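Local coordinates for protein UspA1 (Moraxella catarrhalis, PDB 3NTN) that acts as a trimeric autotransporter adhesin of the outer membrane that binds fibronectin and the receptor CEACAM1, at the interface of chains A and B. Residues are numbered along the deposited sequence; one frame, centred on the assembly and turned at random. Chains: chain A/B, UspA1.

Contact 1: the interface of chains A and B. Residues chain A 169, 181, 183; chain B 141-143, 173-176.
A:Ser183, in the first turn of helix 182-217, pushes its hydroxymethyl group between two loop segments of chain B, 141-143 and 173-176, and buries 63 Å² there. It serves as a worked example of a small polar side chain fixed from several directions. Its hydroxyl OG lies between the backbone N and the carbonyl carbon (chi1 75°), a rotation that turns it toward B:Ala143, whose backbone N donates to OG at 2.9 Å. The same OG gives its own hydrogen to the side-chain carbonyl OD1 of A:Asn181 at 2.7 Å, so one hydroxyl both accepts across the interface and donates within its chain. On the other flank, the backbone N of A:Ser183 donates to B:Ser176 O at 3.1 Å, tying the start of the helix to the neighbouring subunit. CB of A:Ser183 also packs against CB of B:Ala143, which buries 13 Å², at 3.8 Å. The join probably helps to hold the neck of the adhesin together where the stalk helices begin. A:Asn181 completes the ring of bonds: its ND2 donates nearly straight (165° at H) to B:Ala143 O at 3.0 Å, the acceptor lying in the asparagine amide plane while the donor sits above the plane of the backbone carbonyl.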
ATOM      1  N   ALA A 169      -9.790   7.739   8.094  1.00 41.82           N
ATOM      2  CA  ALA A 169     -10.591   8.782   7.424  1.00 42.19           C
ATOM      3  C   ALA A 169      -9.678   9.815   6.809  1.00 42.44           C
ATOM      4  O   ALA A 169      -8.790  10.348   7.447  1.00 41.78           O
ATOM      5  CB  ALA A 169     -11.528   9.429   8.388  1.00 43.12           C
ATOM      6  N   ASN A 181     -12.465   6.526   2.917  1.00 40.46           N
ATOM      7  CA  ASN A 181     -12.978   5.226   3.369  1.00 39.82           C
ATOM      8  C   ASN A 181     -14.500   5.135   3.264  1.00 39.72           C
ATOM      9  O   ASN A 181     -15.138   6.153   3.091  1.00 38.76           O
ATOM     10  CB  ASN A 181     -12.407   4.776   4.731  1.00 39.15           C
ATOM     11  CG  ASN A 181     -12.956   5.521   5.918  1.00 39.46           C
ATOM     12  OD1 ASN A 181     -14.033   6.066   5.868  1.00 42.41           O
ATOM     13  ND2 ASN A 181     -12.264   5.424   7.059  1.00 38.72           N
ATOM     14  N   SER A 183     -17.039   4.856   5.182  1.00 42.22           N
ATOM     15  CA  SER A 183     -17.827   5.673   6.099  1.00 43.16           C
ATOM     16  C   SER A 183     -17.924   7.117   5.619  1.00 43.17           C
ATOM     17  O   SER A 183     -18.887   7.835   5.944  1.00 45.47           O
ATOM     18  CB  SER A 183     -17.261   5.615   7.526  1.00 43.65           C
ATOM     19  OG  SER A 183     -16.058   6.395   7.663  1.00 45.58           O
TER
ATOM     20  N   GLY B 141     -19.507  11.623  11.603  1.00 53.06           N
ATOM     21  CA  GLY B 141     -19.523  10.215  11.930  1.00 53.19           C
ATOM     22  C   GLY B 141     -18.605   9.386  11.067  1.00 52.88           C
ATOM     23  O   GLY B 141     -18.960   8.254  10.664  1.00 53.67           O
ATOM     24  N   PHE B 142     -17.431   9.941  10.756  1.00 51.24           N
ATOM     25  CA  PHE B 142     -16.407   9.160  10.076  1.00 49.35           C
ATOM     26  C   PHE B 142     -15.744   8.143  11.041  1.00 50.31           C
ATOM     27  O   PHE B 142     -15.362   8.465  12.184  1.00 49.89           O
ATOM     28  CB  PHE B 142     -15.299  10.062   9.523  1.00 47.89           C
ATOM     29  CG  PHE B 142     -15.764  11.112   8.532  1.00 48.00           C
ATOM     30  CD1 PHE B 142     -16.961  10.975   7.812  1.00 44.43           C
ATOM     31  CD2 PHE B 142     -14.957  12.210   8.261  1.00 45.39           C
ATOM     32  CE1 PHE B 142     -17.349  11.928   6.919  1.00 43.88           C
ATOM     33  CE2 PHE B 142     -15.354  13.157   7.339  1.00 44.62           C
ATOM     34  CZ  PHE B 142     -16.542  13.021   6.678  1.00 43.96           C
ATOM     35  N   ALA B 143     -15.547   6.934  10.503  1.00 51.63           N
ATOM     36  CA  ALA B 143     -14.751   5.853  11.099  1.00 51.08           C
ATOM     37  C   ALA B 143     -13.271   5.999  10.787  1.00 49.97           C
ATOM     38  O   ALA B 143     -12.871   6.637   9.778  1.00 48.03           O
ATOM     39  CB  ALA B 143     -15.271   4.507  10.620  1.00 51.04           C
ATOM     40  N   SER B 173     -20.844   1.742   4.708  1.00 46.32           N
ATOM     41  CA  SER B 173     -21.633   1.670   5.938  1.00 46.62           C
ATOM     42  C   SER B 173     -21.041   2.715   6.881  1.00 46.43           C
ATOM     43  O   SER B 173     -19.985   3.255   6.624  1.00 45.22           O
ATOM     44  CB  SER B 173     -21.611   0.288   6.556  1.00 46.67           C
ATOM     45  OG  SER B 173     -20.405   0.041   7.252  1.00 48.34           O
ATOM     46  N   ASP B 174     -21.755   3.027   7.940  1.00 47.93           N
ATOM     47  CA  ASP B 174     -21.357   4.097   8.810  1.00 48.56           C
ATOM     48  C   ASP B 174     -20.128   3.800   9.620  1.00 49.28           C
ATOM     49  O   ASP B 174     -19.644   4.710  10.278  1.00 50.74           O
ATOM     50  CB  ASP B 174     -22.529   4.613   9.708  1.00 49.66           C
ATOM     51  CG  ASP B 174     -23.169   3.511  10.585  1.00 54.14           C
ATOM     52  OD1 ASP B 174     -22.711   2.333  10.567  0.50 50.89           O
ATOM     53  OD2 ASP B 174     -24.177   3.856  11.278  1.00 55.93           O
ATOM     54  N   THR B 175     -19.609   2.562   9.601  1.00 49.19           N
ATOM     55  CA  THR B 175     -18.393   2.296  10.343  1.00 49.11           C
ATOM     56  C   THR B 175     -17.277   1.788   9.465  1.00 48.41           C
ATOM     57  O   THR B 175     -16.293   1.319   9.987  1.00 49.21           O
ATOM     58  CB  THR B 175     -18.576   1.272  11.511  1.00 51.70           C
ATOM     59  OG1 THR B 175     -19.212   0.096  11.009  1.00 50.44           O
ATOM     60  CG2 THR B 175     -19.397   1.909  12.754  1.00 53.61           C
ATOM     61  N   SER B 176     -17.420   1.858   8.138  1.00 46.63           N
ATOM     62  CA  SER B 176     -16.462   1.176   7.293  1.00 44.47           C
ATOM     63  C   SER B 176     -15.149   1.915   7.128  1.00 43.39           C
ATOM     64  O   SER B 176     -15.102   3.092   6.829  1.00 43.50           O
ATOM     65  CB  SER B 176     -17.072   0.870   5.930  1.00 43.59           C
ATOM     66  OG  SER B 176     -16.066   0.667   4.979  1.00 38.88           O
TER

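Contact 2: the interface of chains A and B. Residues chain A 38, 52-53, 67, 81; chain B 58-59, 73, 87.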
ATOM      1  N   ASP A  38      30.901  -5.203  -6.238  1.00 50.46           N
ATOM      2  CA  ASP A  38      30.167  -5.126  -4.977  1.00 49.55           C
ATOM      3  C   ASP A  38      28.864  -5.962  -4.996  1.00 47.92           C
ATOM      4  O   ASP A  38      27.904  -5.642  -4.242  1.00 47.51           O
ATOM      5  CB  ASP A  38      29.815  -3.644  -4.597  1.00 49.76           C
ATOM      6  CG  ASP A  38      31.048  -2.701  -4.624  1.00 54.34           C
ATOM      7  OD1 ASP A  38      32.164  -3.177  -4.344  1.00 56.85           O
ATOM      8  OD2 ASP A  38      30.904  -1.474  -4.906  1.00 59.19           O
ATOM      9  N   LYS A  52      25.994  -3.587 -10.314  1.00 50.58           N
ATOM     10  CA  LYS A  52      26.746  -3.000  -9.197  1.00 51.96           C
ATOM     11  C   LYS A  52      25.914  -2.962  -7.891  1.00 49.81           C
ATOM     12  O   LYS A  52      24.763  -2.529  -7.900  1.00 49.20           O
ATOM     13  CB  LYS A  52      27.349  -1.624  -9.523  1.00 53.38           C
ATOM     14  CG  LYS A  52      27.918  -1.518 -10.937  1.00 59.66           C
ATOM     15  CD  LYS A  52      28.957  -0.415 -11.051  1.00 68.42           C
ATOM     16  CE  LYS A  52      29.079   0.151 -12.479  1.00 75.62           C
ATOM     17  NZ  LYS A  52      28.440  -0.683 -13.568  1.00 77.89           N
ATOM     18  N   GLY A  53      26.506  -3.433  -6.789  1.00 49.17           N
ATOM     19  CA  GLY A  53      25.879  -3.392  -5.470  1.00 46.59           C
ATOM     20  C   GLY A  53      24.589  -4.173  -5.331  1.00 45.30           C
ATOM     21  O   GLY A  53      23.754  -3.903  -4.427  1.00 44.46           O
ATOM     22  N   ASN A  67      22.175  -1.799  -8.093  1.00 46.45           N
ATOM     23  CA  ASN A  67      21.427  -1.782  -6.827  1.00 45.91           C
ATOM     24  C   ASN A  67      20.168  -2.665  -6.789  1.00 43.60           C
ATOM     25  O   ASN A  67      19.410  -2.582  -5.876  1.00 43.29           O
ATOM     26  CB  ASN A  67      21.113  -0.340  -6.391  1.00 45.39           C
ATOM     27  CG  ASN A  67      22.283   0.582  -6.587  1.00 48.26           C
ATOM     28  OD1 ASN A  67      23.383   0.311  -6.113  1.00 51.76           O
ATOM     29  ND2 ASN A  67      22.055   1.690  -7.265  1.00 44.00           N
ATOM     30  N   ASN A  81      17.736   0.478  -9.916  1.00 52.57           N
ATOM     31  CA  ASN A  81      17.128   0.874  -8.659  1.00 50.36           C
ATOM     32  C   ASN A  81      15.781   0.204  -8.432  1.00 47.48           C
ATOM     33  O   ASN A  81      14.869   0.787  -7.841  1.00 47.27           O
ATOM     34  CB  ASN A  81      17.098   2.419  -8.602  1.00 53.40           C
ATOM     35  CG  ASN A  81      18.521   3.022  -8.686  1.00 56.76           C
ATOM     36  OD1 ASN A  81      19.423   2.569  -7.986  1.00 60.58           O
ATOM     37  ND2 ASN A  81      18.711   4.036  -9.511  1.00 61.40           N
TER
ATOM     38  N   GLY B  58      24.592  -4.531   0.207  1.00 41.31           N
ATOM     39  CA  GLY B  58      24.590  -3.619  -0.918  1.00 41.24           C
ATOM     40  C   GLY B  58      25.682  -2.585  -0.700  1.00 42.65           C
ATOM     41  O   GLY B  58      26.760  -2.906  -0.190  1.00 41.65           O
ATOM     42  N   ILE B  59      25.408  -1.324  -1.060  1.00 42.93           N
ATOM     43  CA  ILE B  59      26.412  -0.330  -0.948  1.00 43.79           C
ATOM     44  C   ILE B  59      25.985   0.772   0.025  1.00 46.05           C
ATOM     45  O   ILE B  59      24.895   1.385  -0.115  1.00 46.63           O
ATOM     46  CB  ILE B  59      26.748   0.272  -2.314  1.00 45.08           C
ATOM     47  CG1 ILE B  59      27.381  -0.769  -3.216  1.00 44.95           C
ATOM     48  CG2 ILE B  59      27.668   1.508  -2.161  1.00 42.58           C
ATOM     49  CD1 ILE B  59      27.509  -0.289  -4.675  1.00 43.91           C
ATOM     50  N   ASN B  73      21.068   0.372  -1.776  1.00 41.94           N
ATOM     51  CA  ASN B  73      22.060   1.426  -1.775  1.00 42.35           C
ATOM     52  C   ASN B  73      21.687   2.629  -0.881  1.00 44.12           C
ATOM     53  O   ASN B  73      20.673   3.302  -1.108  1.00 43.79           O
ATOM     54  CB  ASN B  73      22.284   1.909  -3.186  1.00 44.96           C
ATOM     55  CG  ASN B  73      23.580   2.784  -3.321  1.00 48.00           C
ATOM     56  OD1 ASN B  73      23.812   3.708  -2.539  1.00 53.08           O
ATOM     57  ND2 ASN B  73      24.418   2.456  -4.292  1.00 52.95           N
ATOM     58  N   SER B  87      16.741   2.406  -2.097  1.00 46.45           N
ATOM     59  CA  SER B  87      17.816   3.372  -2.427  1.00 49.19           C
ATOM     60  C   SER B  87      17.654   4.738  -1.791  1.00 49.40           C
ATOM     61  O   SER B  87      16.568   5.285  -1.814  1.00 47.66           O
ATOM     62  CB  SER B  87      17.824   3.593  -3.922  1.00 50.72           C
ATOM     63  OG  SER B  87      18.949   2.974  -4.440  1.00 55.65           O
TER
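Opposed first torsions bring A:Asn67 and B:Asn73 together: in A:Asn67 CG stands anti to the carbonyl carbon (chi1 -42°), whereas in B:Asn73 it stands anti to the backbone N (chi1 -166°). Each amide is thus carried into the seam between the two subunits, and the pair shows how one polar link can be set among apolar contacts where loops of neighbouring YadA-like beta-roll subunits meet. ND2 of B:Asn73 donates to OD1 of A:Asn67 at 3.0 Å in an almost straight bond. The amide planes stand 84° apart, and the donor approaches from above the acceptor's carbonyl plane, although OD1 lies in the donor's own amide plane. Beside this bond, CB of B:Asn73 rests 3.7 Å from CG of A:Asn67, adding a carbon contact to the polar one. The other end of the A:Asn67 amide is held within its own chain, which should limit rotation of the group and keep OD1 turned to chain B. Farther along the seam, B:Ile59 reaches across with its CG1 branch, and its tip CD1 settles 3.6 Å from CA of A:Gly53. A:Asp38 meets that isoleucine at about a right angle, its carboxylate OD2 being 3.6 Å from the same CD1. The intrachain brace of A:Asn67 runs from its ND2 to OD1 of A:Asn81 at 2.9 Å, with the donor in the plane of the acceptor carbonyl.

Contact 3: the interface of chains A and B. Residues chain A 164-167, 180-181; chain B 177-179.
This is a largely backbone-mediated, strand-like interface in the neck of the trimeric adhesin, where B:Thr177, B:Asp178 and B:Ala179 run along A:164-167 and stitch two subunits together. The backbone N of B:Ala179 donates to A:Ile164 O at 2.9 Å, and that of A:Val167 donates to B:Thr177 O at 2.9 Å. Across the chain B segment, A:Asn181 and B:Ala179 form an antiparallel bridge, which places that segment between two stretches of chain A. There ND2 of A:Asn181 also donates to A:Val167 O at 2.9 Å, linking those two stretches. The example shows how water extends such pairing. With OG1 of B:Thr177 between its backbone N and carbonyl carbon (chi1 54°), the hydroxyl meets two waters. One, 2.6 Å from this OG1, also contacts A:His166 N and the carboxylate OD2 of B:Asp178. The other lies at the edge of the A:His166 ring, in its plane, 2.8 Å from ND1. Apolar packing adds to this, with CB of A:Ile164 3.9 Å from CB of B:Ala179. The site probably ties neighbouring subunits together where the chains pass from head to stalk.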
ATOM      1  N   ILE A 164      -8.796  -2.587   0.147  1.00 39.56           N
ATOM      2  CA  ILE A 164      -7.818  -2.019   1.108  1.00 38.89           C
ATOM      3  C   ILE A 164      -8.547  -1.777   2.436  1.00 38.54           C
ATOM      4  O   ILE A 164      -9.653  -1.194   2.429  1.00 40.05           O
ATOM      5  CB  ILE A 164      -7.077  -0.764   0.597  1.00 38.07           C
ATOM      6  CG1 ILE A 164      -6.644  -1.024  -0.859  1.00 39.52           C
ATOM      7  CG2 ILE A 164      -5.876  -0.488   1.535  1.00 38.46           C
ATOM      8  CD1 ILE A 164      -5.695  -0.019  -1.569  1.00 34.98           C
ATOM      9  N   VAL A 165      -7.986  -2.258   3.542  1.00 37.80           N
ATOM     10  CA  VAL A 165      -8.746  -2.291   4.793  1.00 38.24           C
ATOM     11  C   VAL A 165      -8.010  -1.587   5.934  1.00 39.12           C
ATOM     12  O   VAL A 165      -6.764  -1.425   5.863  1.00 38.78           O
ATOM     13  CB  VAL A 165      -9.156  -3.733   5.227  1.00 39.88           C
ATOM     14  CG1 VAL A 165     -10.098  -4.430   4.140  1.00 37.63           C
ATOM     15  CG2 VAL A 165      -7.961  -4.562   5.576  1.00 37.85           C
ATOM     16  N   HIS A 166      -8.783  -1.159   6.946  1.00 38.79           N
ATOM     17  CA  HIS A 166      -8.256  -0.395   8.084  1.00 39.58           C
ATOM     18  C   HIS A 166      -7.628   0.932   7.669  1.00 39.91           C
ATOM     19  O   HIS A 166      -6.580   1.333   8.214  1.00 42.09           O
ATOM     20  CB  HIS A 166      -7.281  -1.238   8.879  1.00 39.73           C
ATOM     21  CG  HIS A 166      -7.909  -2.451   9.463  1.00 39.93           C
ATOM     22  ND1 HIS A 166      -9.044  -2.389  10.250  1.00 42.79           N
ATOM     23  CD2 HIS A 166      -7.606  -3.760   9.332  1.00 41.87           C
ATOM     24  CE1 HIS A 166      -9.412  -3.615  10.574  1.00 44.54           C
ATOM     25  NE2 HIS A 166      -8.550  -4.464  10.044  1.00 44.96           N
ATOM     26  N   VAL A 167      -8.260   1.584   6.690  1.00 38.77           N
ATOM     27  CA  VAL A 167      -7.884   2.899   6.144  1.00 38.09           C
ATOM     28  C   VAL A 167      -8.488   4.017   7.005  1.00 40.08           C
ATOM     29  O   VAL A 167      -9.721   4.084   7.197  1.00 40.78           O
ATOM     30  CB  VAL A 167      -8.425   3.018   4.679  1.00 37.66           C
ATOM     31  CG1 VAL A 167      -8.100   4.388   4.049  1.00 36.72           C
ATOM     32  CG2 VAL A 167      -7.832   1.858   3.836  1.00 34.98           C
ATOM     33  N   VAL A 180     -10.035   8.103   0.693  1.00 42.25           N
ATOM     34  CA  VAL A 180     -11.360   8.106   1.355  1.00 41.08           C
ATOM     35  C   VAL A 180     -11.805   6.662   1.764  1.00 41.24           C
ATOM     36  O   VAL A 180     -11.568   5.703   1.027  1.00 41.43           O
ATOM     37  CB  VAL A 180     -12.356   8.777   0.376  1.00 40.20           C
ATOM     38  CG1 VAL A 180     -13.767   8.537   0.752  1.00 38.67           C
ATOM     39  CG2 VAL A 180     -12.037  10.343   0.288  1.00 36.55           C
ATOM     40  N   ASN A 181     -12.465   6.526   2.917  1.00 40.46           N
ATOM     41  CA  ASN A 181     -12.978   5.226   3.369  1.00 39.82           C
ATOM     42  C   ASN A 181     -14.500   5.135   3.264  1.00 39.72           C
ATOM     43  O   ASN A 181     -15.138   6.153   3.091  1.00 38.76           O
ATOM     44  CB  ASN A 181     -12.407   4.776   4.731  1.00 39.15           C
ATOM     45  CG  ASN A 181     -12.956   5.521   5.918  1.00 39.46           C
ATOM     46  OD1 ASN A 181     -14.033   6.066   5.868  1.00 42.41           O
ATOM     47  ND2 ASN A 181     -12.264   5.424   7.059  1.00 38.72           N
TER
ATOM     48  N   THR B 177     -14.071   1.166   7.273  1.00 44.33           N
ATOM     49  CA  THR B 177     -12.723   1.673   7.111  1.00 42.83           C
ATOM     50  C   THR B 177     -12.111   1.070   5.855  1.00 42.36           C
ATOM     51  O   THR B 177     -10.893   0.953   5.737  1.00 42.37           O
ATOM     52  CB  THR B 177     -11.930   1.354   8.378  1.00 44.57           C
ATOM     53  OG1 THR B 177     -12.026  -0.063   8.641  1.00 44.83           O
ATOM     54  CG2 THR B 177     -12.576   2.099   9.576  1.00 42.72           C
ATOM     55  N   ASP B 178     -12.947   0.689   4.898  1.00 41.14           N
ATOM     56  CA  ASP B 178     -12.427   0.098   3.657  1.00 42.10           C
ATOM     57  C   ASP B 178     -12.181   1.258   2.712  1.00 40.97           C
ATOM     58  O   ASP B 178     -12.907   2.228   2.758  1.00 42.49           O
ATOM     59  CB  ASP B 178     -13.426  -0.849   2.963  1.00 40.47           C
ATOM     60  CG  ASP B 178     -13.712  -2.152   3.740  1.00 43.17           C
ATOM     61  OD1 ASP B 178     -14.592  -2.870   3.206  1.00 41.37           O
ATOM     62  OD2 ASP B 178     -13.133  -2.484   4.843  1.00 40.29           O
ATOM     63  N   ALA B 179     -11.161   1.172   1.869  1.00 40.43           N
ATOM     64  CA  ALA B 179     -11.030   2.142   0.796  1.00 39.81           C
ATOM     65  C   ALA B 179     -12.203   2.031  -0.167  1.00 40.77           C
ATOM     66  O   ALA B 179     -12.780   0.945  -0.386  1.00 39.66           O
ATOM     67  CB  ALA B 179      -9.768   1.970   0.063  1.00 39.29           C
TER
HETATM   68  O   HOH W   1     -11.616  -2.073   6.990  1.00 16.81           O
HETATM   69  O   HOH W   2     -11.006  -0.571  10.985  1.00 21.45           O
HETATM   70  O   HOH W   3     -11.361  -1.262  -0.690  1.00 22.58           O

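Contact 4: the interface of chains A and B. Residues chain A 55, 69, 71, 83, 85; chain B 57, 71-72, 85.
B:Leu71 projects from strand 69-71 of a YadA-type head, the beta roll of trimeric autotransporter adhesins, and buries 54 Å² against chain A. Such packing exemplifies how left-handed rolls associate through aliphatic side chains repeated from turn to turn. From CB, which leads the chain away from its strand with CG anti to the backbone N (chi1 173°), the side chain runs toward A:Val69. The branch point CG meets CG1 of that valine at 3.8 Å, the two side chains meeting at a slant, and CG2 of the same valine flanks it. There the leucine forks. Methyl CD1 goes to A:Phe55 and lies 3.5 Å from the ring atom CD2, with CG and CE2 also close, so that it sits over one face of the ring, toward its CD2 rim. Methyl CD2 takes the other direction, resting against CG1 of A:Val69 and then approaching CD2 of A:Leu71 at 4.1 Å, a meeting of equivalent leucines from the two subunits. On the same face of the phenylalanine ring, over its CD1 and CE1 half, sits the methyl CB of B:Ala57, 3.6 Å from CD1 of A:Phe55. One turn along, B:Ile85 uses two branches: CG2 touches CG1 of A:Val83 at 3.8 Å, the side chains crossing at about a right angle. The longer branch ends in CD1, which meets CD1 of A:Ile85 tip to tip at 4.0 Å.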
ATOM      1  N   PHE A  55      22.005  -7.631  -4.976  1.00 42.45           N
ATOM      2  CA  PHE A  55      21.877  -8.619  -3.933  1.00 42.35           C
ATOM      3  C   PHE A  55      20.788  -9.597  -4.358  1.00 42.06           C
ATOM      4  O   PHE A  55      19.683  -9.169  -4.757  1.00 42.36           O
ATOM      5  CB  PHE A  55      21.495  -7.972  -2.580  1.00 42.41           C
ATOM      6  CG  PHE A  55      21.187  -8.982  -1.503  1.00 43.68           C
ATOM      7  CD1 PHE A  55      22.217  -9.571  -0.754  1.00 45.52           C
ATOM      8  CD2 PHE A  55      19.879  -9.389  -1.271  1.00 44.37           C
ATOM      9  CE1 PHE A  55      21.939 -10.546   0.233  1.00 45.55           C
ATOM     10  CE2 PHE A  55      19.582 -10.348  -0.282  1.00 45.15           C
ATOM     11  CZ  PHE A  55      20.612 -10.943   0.456  1.00 46.32           C
ATOM     12  N   VAL A  69      17.645  -5.580  -6.000  1.00 41.40           N
ATOM     13  CA  VAL A  69      17.398  -6.527  -4.917  1.00 40.65           C
ATOM     14  C   VAL A  69      16.437  -7.549  -5.471  1.00 41.85           C
ATOM     15  O   VAL A  69      15.378  -7.193  -6.016  1.00 42.85           O
ATOM     16  CB  VAL A  69      16.848  -5.859  -3.623  1.00 40.62           C
ATOM     17  CG1 VAL A  69      16.533  -6.913  -2.510  1.00 38.38           C
ATOM     18  CG2 VAL A  69      17.849  -4.889  -3.128  1.00 39.92           C
ATOM     19  N   LEU A  71      14.942 -11.315  -4.229  1.00 42.69           N
ATOM     20  CA  LEU A  71      14.986 -12.127  -3.030  1.00 43.05           C
ATOM     21  C   LEU A  71      13.770 -13.042  -3.066  1.00 43.23           C
ATOM     22  O   LEU A  71      12.610 -12.554  -3.067  1.00 42.53           O
ATOM     23  CB  LEU A  71      14.997 -11.197  -1.807  1.00 42.47           C
ATOM     24  CG  LEU A  71      14.994 -11.740  -0.389  1.00 46.79           C
ATOM     25  CD1 LEU A  71      16.060 -12.817  -0.165  1.00 50.82           C
ATOM     26  CD2 LEU A  71      15.182 -10.579   0.653  1.00 46.29           C
ATOM     27  N   VAL A  83      13.542  -3.358  -7.108  1.00 39.29           N
ATOM     28  CA  VAL A  83      13.463  -4.400  -6.037  1.00 38.34           C
ATOM     29  C   VAL A  83      12.378  -5.455  -6.404  1.00 38.96           C
ATOM     30  O   VAL A  83      11.315  -5.077  -6.883  1.00 41.52           O
ATOM     31  CB  VAL A  83      13.092  -3.740  -4.672  1.00 37.75           C
ATOM     32  CG1 VAL A  83      12.738  -4.812  -3.533  1.00 32.54           C
ATOM     33  CG2 VAL A  83      14.248  -2.829  -4.193  1.00 34.84           C
ATOM     34  N   ILE A  85      10.745  -8.882  -4.334  1.00 41.27           N
ATOM     35  CA  ILE A  85      10.771  -9.834  -3.255  1.00 40.39           C
ATOM     36  C   ILE A  85       9.511 -10.684  -3.327  1.00 42.57           C
ATOM     37  O   ILE A  85       8.397 -10.150  -3.408  1.00 43.33           O
ATOM     38  CB  ILE A  85      10.879  -9.121  -1.883  1.00 40.62           C
ATOM     39  CG1 ILE A  85      12.180  -8.299  -1.870  1.00 41.59           C
ATOM     40  CG2 ILE A  85      10.953 -10.213  -0.740  1.00 36.97           C
ATOM     41  CD1 ILE A  85      12.395  -7.270  -0.706  1.00 45.85           C
TER
ATOM     42  N   ALA B  57      22.861  -5.260   3.307  1.00 41.42           N
ATOM     43  CA  ALA B  57      23.625  -5.722   2.122  1.00 40.99           C
ATOM     44  C   ALA B  57      23.568  -4.641   1.034  1.00 40.45           C
ATOM     45  O   ALA B  57      22.586  -3.939   0.938  1.00 40.55           O
ATOM     46  CB  ALA B  57      23.046  -7.023   1.631  1.00 40.41           C
ATOM     47  N   LEU B  71      18.666  -2.651   2.991  1.00 40.48           N
ATOM     48  CA  LEU B  71      19.030  -3.534   1.903  1.00 40.36           C
ATOM     49  C   LEU B  71      18.966  -2.737   0.611  1.00 40.47           C
ATOM     50  O   LEU B  71      17.895  -2.285   0.236  1.00 41.47           O
ATOM     51  CB  LEU B  71      18.074  -4.738   1.923  1.00 39.90           C
ATOM     52  CG  LEU B  71      18.022  -5.833   0.854  1.00 43.14           C
ATOM     53  CD1 LEU B  71      19.391  -6.421   0.541  1.00 45.86           C
ATOM     54  CD2 LEU B  71      17.025  -6.952   1.292  1.00 43.13           C
ATOM     55  N   GLY B  72      20.121  -2.517  -0.026  1.00 39.57           N
ATOM     56  CA  GLY B  72      20.192  -1.846  -1.322  1.00 39.78           C
ATOM     57  C   GLY B  72      21.329  -0.848  -1.314  1.00 40.53           C
ATOM     58  O   GLY B  72      22.420  -1.157  -0.847  1.00 41.16           O
ATOM     59  N   ILE B  85      14.315  -0.761   2.252  1.00 41.20           N
ATOM     60  CA  ILE B  85      14.788  -1.549   1.154  1.00 39.70           C
ATOM     61  C   ILE B  85      14.627  -0.681  -0.054  1.00 41.46           C
ATOM     62  O   ILE B  85      13.545  -0.125  -0.269  1.00 42.14           O
ATOM     63  CB  ILE B  85      13.992  -2.852   1.030  1.00 39.32           C
ATOM     64  CG1 ILE B  85      14.170  -3.697   2.311  1.00 39.28           C
ATOM     65  CG2 ILE B  85      14.414  -3.702  -0.268  1.00 35.64           C
ATOM     66  CD1 ILE B  85      13.210  -4.894   2.376  1.00 43.75           C
TER

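The four contacts form two clusters along the trimer. In the head, contact 2 and contact 4 have C-alpha centres about 8 Å apart, and many of their residues come from the same successive turns: mostly loop residues supply the former, and strands 55-57, 69-71 and 83-85 much of the latter. In the neck, contact 1 and contact 3 are about 9 Å apart and share A:Asn181, which links them just before helix 182-217. About 43 Å separates contact 1 from contact 2, and 29 Å contact 3 from contact 4. These head patches are mostly apolar, bar an asparagine link in contact 2; the neck patches are more hydrogen-bonded.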